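Local coordinates for bacteriocin (Pseudomonas syringae pv. tomato, PDB 4FZL), which kills susceptible bacteria, probably by cleaving the cell-wall precursor lipid II as a colicin M-like phosphatase that binds calcium, at residues A7-L10 / L11-D15; L59-A62 / Y63-A67; V41-K44 / T45-A48; C22-T25 / F26-Q29. All coordinates share one frame; numbering follows the deposited sequence.

Interaction 1 of 4, residues A7-L10 / L11-D15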
loop_
_atom_site.group_PDB
_atom_site.type_symbol
_atom_site.label_atom_id
_atom_site.label_comp_id
_atom_site.label_asym_id
_atom_site.label_seq_id
_atom_site.Cartn_x
_atom_site.Cartn_y
_atom_site.Cartn_z
ATOM N N ALA A 7 0.426 19.443 -17.597
ATOM C CA ALA A 7 1.286 18.333 -18.013
ATOM C C ALA A 7 2.781 18.753 -18.006
ATOM O O ALA A 7 3.692 17.941 -17.672
ATOM C CB ALA A 7 0.895 17.804 -19.403
ATOM N N THR A 8 3.085 19.989 -18.461
ATOM C CA THR A 8 4.430 20.495 -18.427
ATOM C C THR A 8 5.100 20.422 -17.051
ATOM O O THR A 8 6.241 19.913 -16.914
ATOM C CB THR A 8 4.476 21.906 -19.024
ATOM O OG1 THR A 8 4.015 21.855 -20.374
ATOM C CG2 THR A 8 5.915 22.490 -19.001
ATOM N N VAL A 9 4.365 20.854 -16.043
ATOM C CA VAL A 9 4.816 20.817 -14.662
ATOM C C VAL A 9 4.961 19.353 -14.200
ATOM O O VAL A 9 5.980 18.971 -13.610
ATOM C CB VAL A 9 3.881 21.615 -13.745
ATOM C CG1 VAL A 9 4.017 21.231 -12.200
ATOM C CG2 VAL A 9 4.084 23.121 -14.051
ATOM N N LEU A 10 4.005 18.509 -14.546
ATOM C CA LEU A 10 4.175 17.101 -14.164
ATOM C C LEU A 10 5.522 16.558 -14.694
ATOM O O LEU A 10 6.201 15.846 -13.960
ATOM C CB LEU A 10 3.021 16.198 -14.620
ATOM C CG LEU A 10 1.664 16.423 -14.034
ATOM C CD1 LEU A 10 0.514 15.600 -14.747
ATOM C CD2 LEU A 10 1.665 16.040 -12.501
ATOM N N LEU A 11 5.793 16.755 -15.980
ATOM C CA LEU A 11 7.005 16.194 -16.561
ATOM C C LEU A 11 8.222 16.808 -15.922
ATOM O O LEU A 11 9.111 16.078 -15.601
ATOM C CB LEU A 11 7.057 16.386 -18.068
ATOM C CG LEU A 11 6.032 15.454 -18.756
ATOM C CD1 LEU A 11 5.987 15.739 -20.273
ATOM C CD2 LEU A 11 6.500 13.988 -18.585
ATOM N N LEU A 12 8.218 18.124 -15.686
ATOM C CA LEU A 12 9.330 18.793 -14.970
ATOM C C LEU A 12 9.578 18.223 -13.555
ATOM O O LEU A 12 10.750 18.120 -13.127
ATOM C CB LEU A 12 9.103 20.305 -14.829
ATOM C CG LEU A 12 9.425 21.150 -16.063
ATOM C CD1 LEU A 12 8.939 22.592 -15.890
ATOM C CD2 LEU A 12 10.902 21.186 -16.420
ATOM N N GLN A 13 8.497 17.826 -12.874
ATOM C CA GLN A 13 8.578 17.333 -11.513
ATOM C C GLN A 13 8.817 15.806 -11.445
ATOM O O GLN A 13 8.915 15.237 -10.368
ATOM C CB GLN A 13 7.299 17.603 -10.841
ATOM C CG GLN A 13 6.846 19.049 -10.669
ATOM C CD GLN A 13 7.210 19.616 -9.329
ATOM O OE1 GLN A 13 6.324 19.799 -8.437
ATOM N NE2 GLN A 13 8.496 19.810 -9.124
ATOM N N GLY A 14 8.958 15.131 -12.592
ATOM C CA GLY A 14 9.162 13.682 -12.564
ATOM C C GLY A 14 10.385 13.194 -11.784
ATOM O O GLY A 14 10.266 12.166 -11.057
ATOM N N ASP A 15 11.519 13.888 -11.891
ATOM C CA ASP A 15 12.754 13.467 -11.206
ATOM C C ASP A 15 12.538 13.499 -9.684
ATOM O O ASP A 15 13.053 12.653 -8.914
ATOM C CB ASP A 15 13.907 14.364 -11.637
ATOM C CG ASP A 15 14.560 13.969 -12.984
ATOM O OD1 ASP A 15 14.254 12.883 -13.567
ATOM O OD2 ASP A 15 15.333 14.807 -13.484
#
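Val9 and Gln13, one turn apart, lie side by side and point the same way, with Val9 CG1 3.9 Å from Gln13 CG. The methylene of Gln13 also presses on the backbone, its CG lying 3.1 Å from Val9 O. At chi1 -62° this CG stands beside the Gln13 backbone N, the same group that donates to Val9 O. That bond, Gln13 N to Val9 O, is 2.9 Å long but bent to 145° at the hydrogen, and the N-H makes a second, weak bond to Leu10 O at 3.2 Å. The bonds before it are straighter: Leu11 N reaches Ala7 O and Leu12 N reaches Thr8 O, both at 166°. Leu11 and Leu12 send CG back along the helix, so that Leu12 CG rests 3.5 Å from Thr8 O. Further out, Leu10 is buried against Val41, Ala42 and Thr45 of helix 37-54 and against Ala67 and Ile70 of helix 59-70. A backbone bond from Gly14 N to Leu11 O closes a tighter turn over Leu12 and Gln13, and the whole is the C-terminal part of helix 5-12, running on into helix 14-17 within the N-terminal helical bundle.

Interaction 2 of 4, residues L59-A62 / Y63-A67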
loop_
_atom_site.group_PDB
_atom_site.type_symbol
_atom_site.label_atom_id
_atom_site.label_comp_id
_atom_site.label_asym_id
_atom_site.label_seq_id
_atom_site.Cartn_x
_atom_site.Cartn_y
_atom_site.Cartn_z
ATOM N N LEU A 59 7.746 2.386 -12.906
ATOM C CA LEU A 59 7.074 3.546 -12.346
ATOM C C LEU A 59 7.318 4.825 -13.109
ATOM O O LEU A 59 6.389 5.567 -13.451
ATOM C CB LEU A 59 7.380 3.753 -10.871
ATOM C CG LEU A 59 6.502 4.764 -10.131
ATOM C CD1 LEU A 59 5.001 4.406 -10.063
ATOM C CD2 LEU A 59 7.085 4.994 -8.722
ATOM N N ARG A 60 8.564 5.154 -13.331
ATOM C CA ARG A 60 8.827 6.455 -13.906
ATOM C C ARG A 60 8.270 6.516 -15.370
ATOM O O ARG A 60 7.733 7.542 -15.793
ATOM C CB ARG A 60 10.326 6.771 -13.890
ATOM C CG ARG A 60 10.759 8.034 -14.628
ATOM C CD ARG A 60 9.959 9.227 -14.020
ATOM N NE ARG A 60 10.355 10.477 -14.666
ATOM C CZ ARG A 60 11.489 11.128 -14.418
ATOM N NH1 ARG A 60 12.368 10.637 -13.561
ATOM N NH2 ARG A 60 11.780 12.327 -14.990
ATOM N N THR A 61 8.439 5.432 -16.135
ATOM C CA THR A 61 7.910 5.354 -17.483
ATOM C C THR A 61 6.444 5.578 -17.455
ATOM O O THR A 61 5.895 6.384 -18.224
ATOM C CB THR A 61 8.226 4.031 -18.177
ATOM O OG1 THR A 61 9.667 3.885 -18.183
ATOM C CG2 THR A 61 7.716 3.992 -19.643
ATOM N N ALA A 62 5.758 4.914 -16.519
ATOM C CA ALA A 62 4.253 4.953 -16.348
ATOM C C ALA A 62 3.866 6.440 -16.040
ATOM O O ALA A 62 3.008 7.046 -16.711
ATOM C CB ALA A 62 3.762 4.044 -15.237
ATOM N N TYR A 63 4.545 7.012 -15.042
ATOM C CA TYR A 63 4.333 8.391 -14.660
ATOM C C TYR A 63 4.468 9.337 -15.868
ATOM O O TYR A 63 3.576 10.168 -16.143
ATOM C CB TYR A 63 5.319 8.787 -13.558
ATOM C CG TYR A 63 5.231 10.273 -13.190
ATOM C CD1 TYR A 63 4.391 10.658 -12.171
ATOM C CD2 TYR A 63 5.971 11.207 -13.884
ATOM C CE1 TYR A 63 4.294 12.005 -11.771
ATOM C CE2 TYR A 63 5.852 12.515 -13.552
ATOM C CZ TYR A 63 5.023 12.961 -12.528
ATOM O OH TYR A 63 4.945 14.338 -12.182
ATOM N N ASN A 64 5.611 9.182 -16.558
ATOM C CA ASN A 64 5.881 10.032 -17.721
ATOM C C ASN A 64 4.785 9.839 -18.818
ATOM O O ASN A 64 4.284 10.850 -19.421
ATOM C CB ASN A 64 7.239 9.764 -18.351
ATOM C CG ASN A 64 8.415 10.230 -17.509
ATOM O OD1 ASN A 64 8.305 11.089 -16.661
ATOM N ND2 ASN A 64 9.589 9.635 -17.774
ATOM N N GLU A 65 4.399 8.576 -19.063
ATOM C CA GLU A 65 3.374 8.324 -20.069
ATOM C C GLU A 65 2.011 8.878 -19.713
ATOM O O GLU A 65 1.301 9.356 -20.625
ATOM C CB GLU A 65 3.280 6.847 -20.417
ATOM C CG GLU A 65 4.531 6.411 -21.186
ATOM C CD GLU A 65 4.638 7.113 -22.590
ATOM O OE1 GLU A 65 3.671 7.094 -23.378
ATOM O OE2 GLU A 65 5.686 7.685 -22.923
ATOM N N ILE A 66 1.616 8.798 -18.434
ATOM C CA ILE A 66 0.355 9.400 -18.000
ATOM C C ILE A 66 0.440 10.939 -18.138
ATOM O O ILE A 66 -0.482 11.600 -18.645
ATOM C CB ILE A 66 0.148 9.022 -16.541
ATOM C CG1 ILE A 66 -0.175 7.545 -16.435
ATOM C CG2 ILE A 66 -1.027 9.785 -15.985
ATOM C CD1 ILE A 66 0.130 6.957 -15.062
ATOM N N ALA A 67 1.567 11.522 -17.745
ATOM C CA ALA A 67 1.702 12.999 -17.856
ATOM C C ALA A 67 1.637 13.400 -19.315
ATOM O O ALA A 67 1.029 14.415 -19.659
ATOM C CB ALA A 67 2.995 13.477 -17.232
HETATM O O HOH W 1 9.552 13.501 -16.403
#
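Arg60 turns its CG anti to the backbone N (chi1 172°) and then bends at chi2, which carries the chain along the helix toward Asn64, one turn later. Asn64 answers with CG beside its own backbone N, bringing OD1 back to meet NE. The bond from Arg60 NE to Asn64 OD1 is 2.9 Å and nearly straight at the hydrogen. The oxygen sits at the edge of the guanidinium, in its plane, yet the donor comes almost broadside to the C=O bond (105° at the oxygen), and the amide and guanidinium planes stand 74° apart. A water completes a closed ring of bonds: it accepts from Arg60 NH2 and donates to Asn64 OD1 at 2.7 Å, so the amide oxygen is gripped by two donors while the guanidinium is held through two of its nitrogens.

This is an i to i+4 side-chain pair on helix 59-70, whose buried face packs on helices 5-12 and 37-54. A salt bridge from Arg60 NH2 to Asp15 OD1 ties the outer end of the arginine to helix 14-17. Tyr63, buried next to the arginine, reaches across to helix 5-12, where its OH hydrogen-bonds Leu10 O.

On the neighbouring turn Ile66 folds over the carbonyl of Ala62, with CG1 3.2 Å and CD1 3.3 Å from Ala62 O, the same oxygen that accepts from Ile66 N at 2.8 Å. Toward solvent, Glu65 has its CG 3.3 Å from Thr61 O.

Interaction 3 of 4, residues V41-K44 / T45-A48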
loop_
_atom_site.group_PDB
_atom_site.type_symbol
_atom_site.label_atom_id
_atom_site.label_comp_id
_atom_site.label_asym_id
_atom_site.label_seq_id
_atom_site.Cartn_x
_atom_site.Cartn_y
_atom_site.Cartn_z
ATOM N N VAL A 41 -4.231 16.929 -9.633
ATOM C CA VAL A 41 -3.827 16.194 -10.862
ATOM C C VAL A 41 -2.524 15.335 -10.583
ATOM O O VAL A 41 -2.449 14.164 -11.008
ATOM C CB VAL A 41 -3.592 17.120 -12.080
ATOM C CG1 VAL A 41 -2.969 16.362 -13.283
ATOM C CG2 VAL A 41 -4.921 17.756 -12.465
ATOM N N ALA A 42 -1.554 15.889 -9.837
ATOM C CA ALA A 42 -0.402 15.106 -9.391
ATOM C C ALA A 42 -0.846 13.859 -8.616
ATOM O O ALA A 42 -0.426 12.744 -8.908
ATOM C CB ALA A 42 0.644 15.962 -8.620
ATOM N N LEU A 43 -1.758 14.033 -7.645
ATOM C CA LEU A 43 -2.137 12.930 -6.792
ATOM C C LEU A 43 -2.811 11.818 -7.615
ATOM O O LEU A 43 -2.536 10.624 -7.448
ATOM C CB LEU A 43 -3.054 13.449 -5.681
ATOM C CG LEU A 43 -3.485 12.377 -4.685
ATOM C CD1 LEU A 43 -2.324 11.653 -4.009
ATOM C CD2 LEU A 43 -4.362 13.013 -3.599
ATOM N N LYS A 44 -3.716 12.218 -8.527
ATOM C CA LYS A 44 -4.310 11.263 -9.411
ATOM C C LYS A 44 -3.348 10.546 -10.374
ATOM O O LYS A 44 -3.515 9.371 -10.692
ATOM C CB LYS A 44 -5.533 11.882 -10.128
ATOM C CG LYS A 44 -6.757 12.131 -9.265
ATOM C CD LYS A 44 -8.038 12.577 -9.980
ATOM C CE LYS A 44 -8.004 14.018 -10.272
ATOM N NZ LYS A 44 -9.299 14.390 -10.967
ATOM N N THR A 45 -2.319 11.278 -10.794
ATOM C CA THR A 45 -1.286 10.696 -11.631
ATOM C C THR A 45 -0.504 9.658 -10.804
ATOM O O THR A 45 -0.135 8.603 -11.348
ATOM C CB THR A 45 -0.363 11.785 -12.222
ATOM O OG1 THR A 45 -1.165 12.681 -12.989
ATOM C CG2 THR A 45 0.871 11.197 -13.055
ATOM N N PHE A 46 -0.175 10.010 -9.528
ATOM C CA PHE A 46 0.513 9.029 -8.694
ATOM C C PHE A 46 -0.322 7.733 -8.613
ATOM O O PHE A 46 0.245 6.619 -8.627
ATOM C CB PHE A 46 0.773 9.524 -7.273
ATOM C CG PHE A 46 1.569 10.786 -7.131
ATOM C CD1 PHE A 46 2.443 11.258 -8.112
ATOM C CD2 PHE A 46 1.423 11.530 -5.994
ATOM C CE1 PHE A 46 3.086 12.437 -7.951
ATOM C CE2 PHE A 46 2.145 12.702 -5.787
ATOM C CZ PHE A 46 2.974 13.155 -6.800
ATOM N N ALA A 47 -1.639 7.900 -8.386
ATOM C CA ALA A 47 -2.417 6.694 -8.272
ATOM C C ALA A 47 -2.445 5.881 -9.558
ATOM O O ALA A 47 -2.413 4.653 -9.535
ATOM C CB ALA A 47 -3.807 7.117 -7.928
ATOM N N ALA A 48 -2.556 6.593 -10.689
ATOM C CA ALA A 48 -2.517 5.908 -11.974
ATOM C C ALA A 48 -1.166 5.192 -12.226
ATOM O O ALA A 48 -1.136 4.087 -12.836
ATOM C CB ALA A 48 -2.841 6.897 -13.100
#
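The Phe46 ring lies with one face turned to the backbone of the preceding turn. Ala42 O stands 3.2 Å above the ring plane, displaced toward the rim, and Leu43 N lies over the same face. With CG beside the backbone N (chi1 -58°), the ring is swung back along the helix, and Phe46 CZ comes 4.1 Å from Ala42 CB while Phe46 CD2 comes 4.2 Å from Leu43 CD1. The carbonyl facing the ring remains engaged, because Ala42 O accepts from Phe46 N at 2.8 Å.

Helix 37-54 is the central member of the N-terminal helical bundle, meeting helices 5-12, 59-70 and 96-106 on different sides. Thr45 faces Tyr63 and Ile66 of helix 59-70, while Phe46 forms edge-to-face pairs with Tyr17 and Phe98.

Val41 and Thr45 meet at an oblique angle, the hydroxyl doing the touching. Thr45 OG1 donates to Val41 O at 2.8 Å from well above the carbonyl plane (38° out of it), whereas Thr45 N approaches the same oxygen at 2.9 Å from the other face. Two donors thus grip one carbonyl, and the buried hydroxyl is satisfied within its own helix, as serines and threonines commonly are in helix interiors. Lys44, buried despite its charge, bends at chi3 and donates through NZ to Glu78 O and Ile81 O; it also makes a cation-pi contact with Phe106.

Interaction 4 of 4, residues C22-T25 / F26-Q29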
loop_
_atom_site.group_PDB
_atom_site.type_symbol
_atom_site.label_atom_id
_atom_site.label_comp_id
_atom_site.label_asym_id
_atom_site.label_seq_id
_atom_site.Cartn_x
_atom_site.Cartn_y
_atom_site.Cartn_z
ATOM N N CYS A 22 9.626 12.430 -3.150
ATOM C CA CYS A 22 8.193 12.558 -3.542
ATOM C C CYS A 22 7.377 13.309 -2.500
ATOM O O CYS A 22 6.749 14.301 -2.842
ATOM C CB CYS A 22 7.597 11.186 -3.752
ATOM S SG CYS A 22 5.968 11.272 -4.553
ATOM N N LEU A 23 7.410 12.872 -1.233
ATOM C CA LEU A 23 6.539 13.468 -0.261
ATOM C C LEU A 23 6.836 14.940 -0.089
ATOM O O LEU A 23 5.902 15.769 -0.075
ATOM C CB LEU A 23 6.613 12.740 1.069
ATOM C CG LEU A 23 5.823 13.317 2.258
ATOM C CD1 LEU A 23 4.350 13.260 1.915
ATOM C CD2 LEU A 23 6.125 12.575 3.576
ATOM N N ALA A 24 8.111 15.266 0.174
ATOM C CA ALA A 24 8.494 16.684 0.416
ATOM C C ALA A 24 8.018 17.582 -0.786
ATOM O O ALA A 24 7.585 18.719 -0.631
ATOM C CB ALA A 24 9.994 16.827 0.576
ATOM N N THR A 25 8.220 17.071 -1.980
ATOM C CA THR A 25 7.878 17.815 -3.216
ATOM C C THR A 25 6.355 17.984 -3.325
ATOM O O THR A 25 5.862 19.089 -3.689
ATOM C CB THR A 25 8.436 17.092 -4.491
ATOM O OG1 THR A 25 9.832 16.893 -4.341
ATOM C CG2 THR A 25 8.179 17.885 -5.769
ATOM N N PHE A 26 5.584 16.933 -2.963
ATOM C CA PHE A 26 4.176 17.043 -2.994
ATOM C C PHE A 26 3.620 17.972 -1.893
ATOM O O PHE A 26 2.687 18.779 -2.136
ATOM C CB PHE A 26 3.557 15.670 -2.898
ATOM C CG PHE A 26 2.079 15.729 -3.008
ATOM C CD1 PHE A 26 1.537 15.986 -4.269
ATOM C CD2 PHE A 26 1.221 15.522 -1.930
ATOM C CE1 PHE A 26 0.158 15.998 -4.386
ATOM C CE2 PHE A 26 -0.125 15.575 -2.078
ATOM C CZ PHE A 26 -0.669 15.812 -3.294
ATOM N N GLN A 27 4.223 17.922 -0.696
ATOM C CA GLN A 27 3.857 18.838 0.339
ATOM C C GLN A 27 4.067 20.287 -0.128
ATOM O O GLN A 27 3.310 21.153 0.130
ATOM C CB GLN A 27 4.718 18.584 1.603
ATOM C CG GLN A 27 4.337 17.323 2.330
ATOM C CD GLN A 27 5.288 16.913 3.443
ATOM O OE1 GLN A 27 4.871 16.228 4.455
ATOM N NE2 GLN A 27 6.487 17.178 3.258
ATOM N N ASP A 28 5.161 20.552 -0.802
ATOM C CA ASP A 28 5.453 21.922 -1.246
ATOM C C ASP A 28 4.408 22.343 -2.321
ATOM O O ASP A 28 3.961 23.462 -2.330
ATOM C CB ASP A 28 6.842 22.024 -1.862
ATOM C CG ASP A 28 8.001 21.978 -0.841
ATOM O OD1 ASP A 28 7.809 22.171 0.365
ATOM O OD2 ASP A 28 9.167 21.797 -1.259
ATOM N N GLN A 29 4.046 21.416 -3.227
ATOM C CA GLN A 29 3.115 21.733 -4.259
ATOM C C GLN A 29 1.755 22.041 -3.600
ATOM O O GLN A 29 1.057 22.961 -3.974
ATOM C CB GLN A 29 3.002 20.590 -5.285
ATOM C CG GLN A 29 1.792 20.713 -6.193
ATOM C CD GLN A 29 2.044 21.839 -7.169
ATOM O OE1 GLN A 29 2.810 21.667 -8.129
ATOM N NE2 GLN A 29 1.364 22.983 -6.964
HETATM O O HOH W 2 8.294 20.076 1.875
#
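Leu23 and Gln27 meet across one turn of the amphipathic helix 22-33, a member of the N-terminal helical bundle. Theirs is a van der Waals contact between the leucine branch and the glutamine chain, with Gln27 CG 4.1 Å from Leu23 CD1, and the two side chains pass each other at a slant. Separately, Gln27 CG sits over the backbone carbonyl, 3.3 Å from Leu23 O. The torsions explain the meeting. Leu23 carries its CG anti to the backbone N (chi1 175°), and Gln27 keeps its CG beside its own N with an extended chain beyond it, which lays the glutamine over the preceding turn.

The backbone bonds follow the regular i to i+4 pattern. Phe26 N donates to Cys22 O, and Gln27 N to Leu23 O at 2.8 Å with an angle of 167° at the hydrogen; the next two bonds, Asp28 N to Ala24 O and Gln29 N to Thr25 O, are longer at 3.0 Å.

Packing on the buried side sets Phe26, which extends into the core, against Leu43 and Tyr17, and Cys22 touches Phe98. The hydroxyl of Thr25 turns back to bond Asn21 O, and its side chain rests on Leu16, Tyr17 and Gln13.

On the solvent side the interaction is water-mediated. Asp28 and Ala24 share one water, which donates both to Ala24 O, at 2.9 Å, and to Asp28 OD1, at 2.6 Å.

How the interactions relate
Along the chain the order is interaction 1, interaction 4, interaction 3, interaction 2. Each is local, within about two helical turns, and closes no long loop, so they run in series and neither nest nor cross. What joins them is tertiary packing. Interaction 3 lies centrally and touches the other three, since helices 5-12, 22-33 and 59-70 each pack on helix 37-54. Interactions 1 and 2 are also tied by polar links, which join helices 5-12 and 14-17 to helix 59-70, and interactions 1 and 4 meet through side-chain packing. Interactions 2 and 4 do not touch, their nearest atoms being about 7 Å apart.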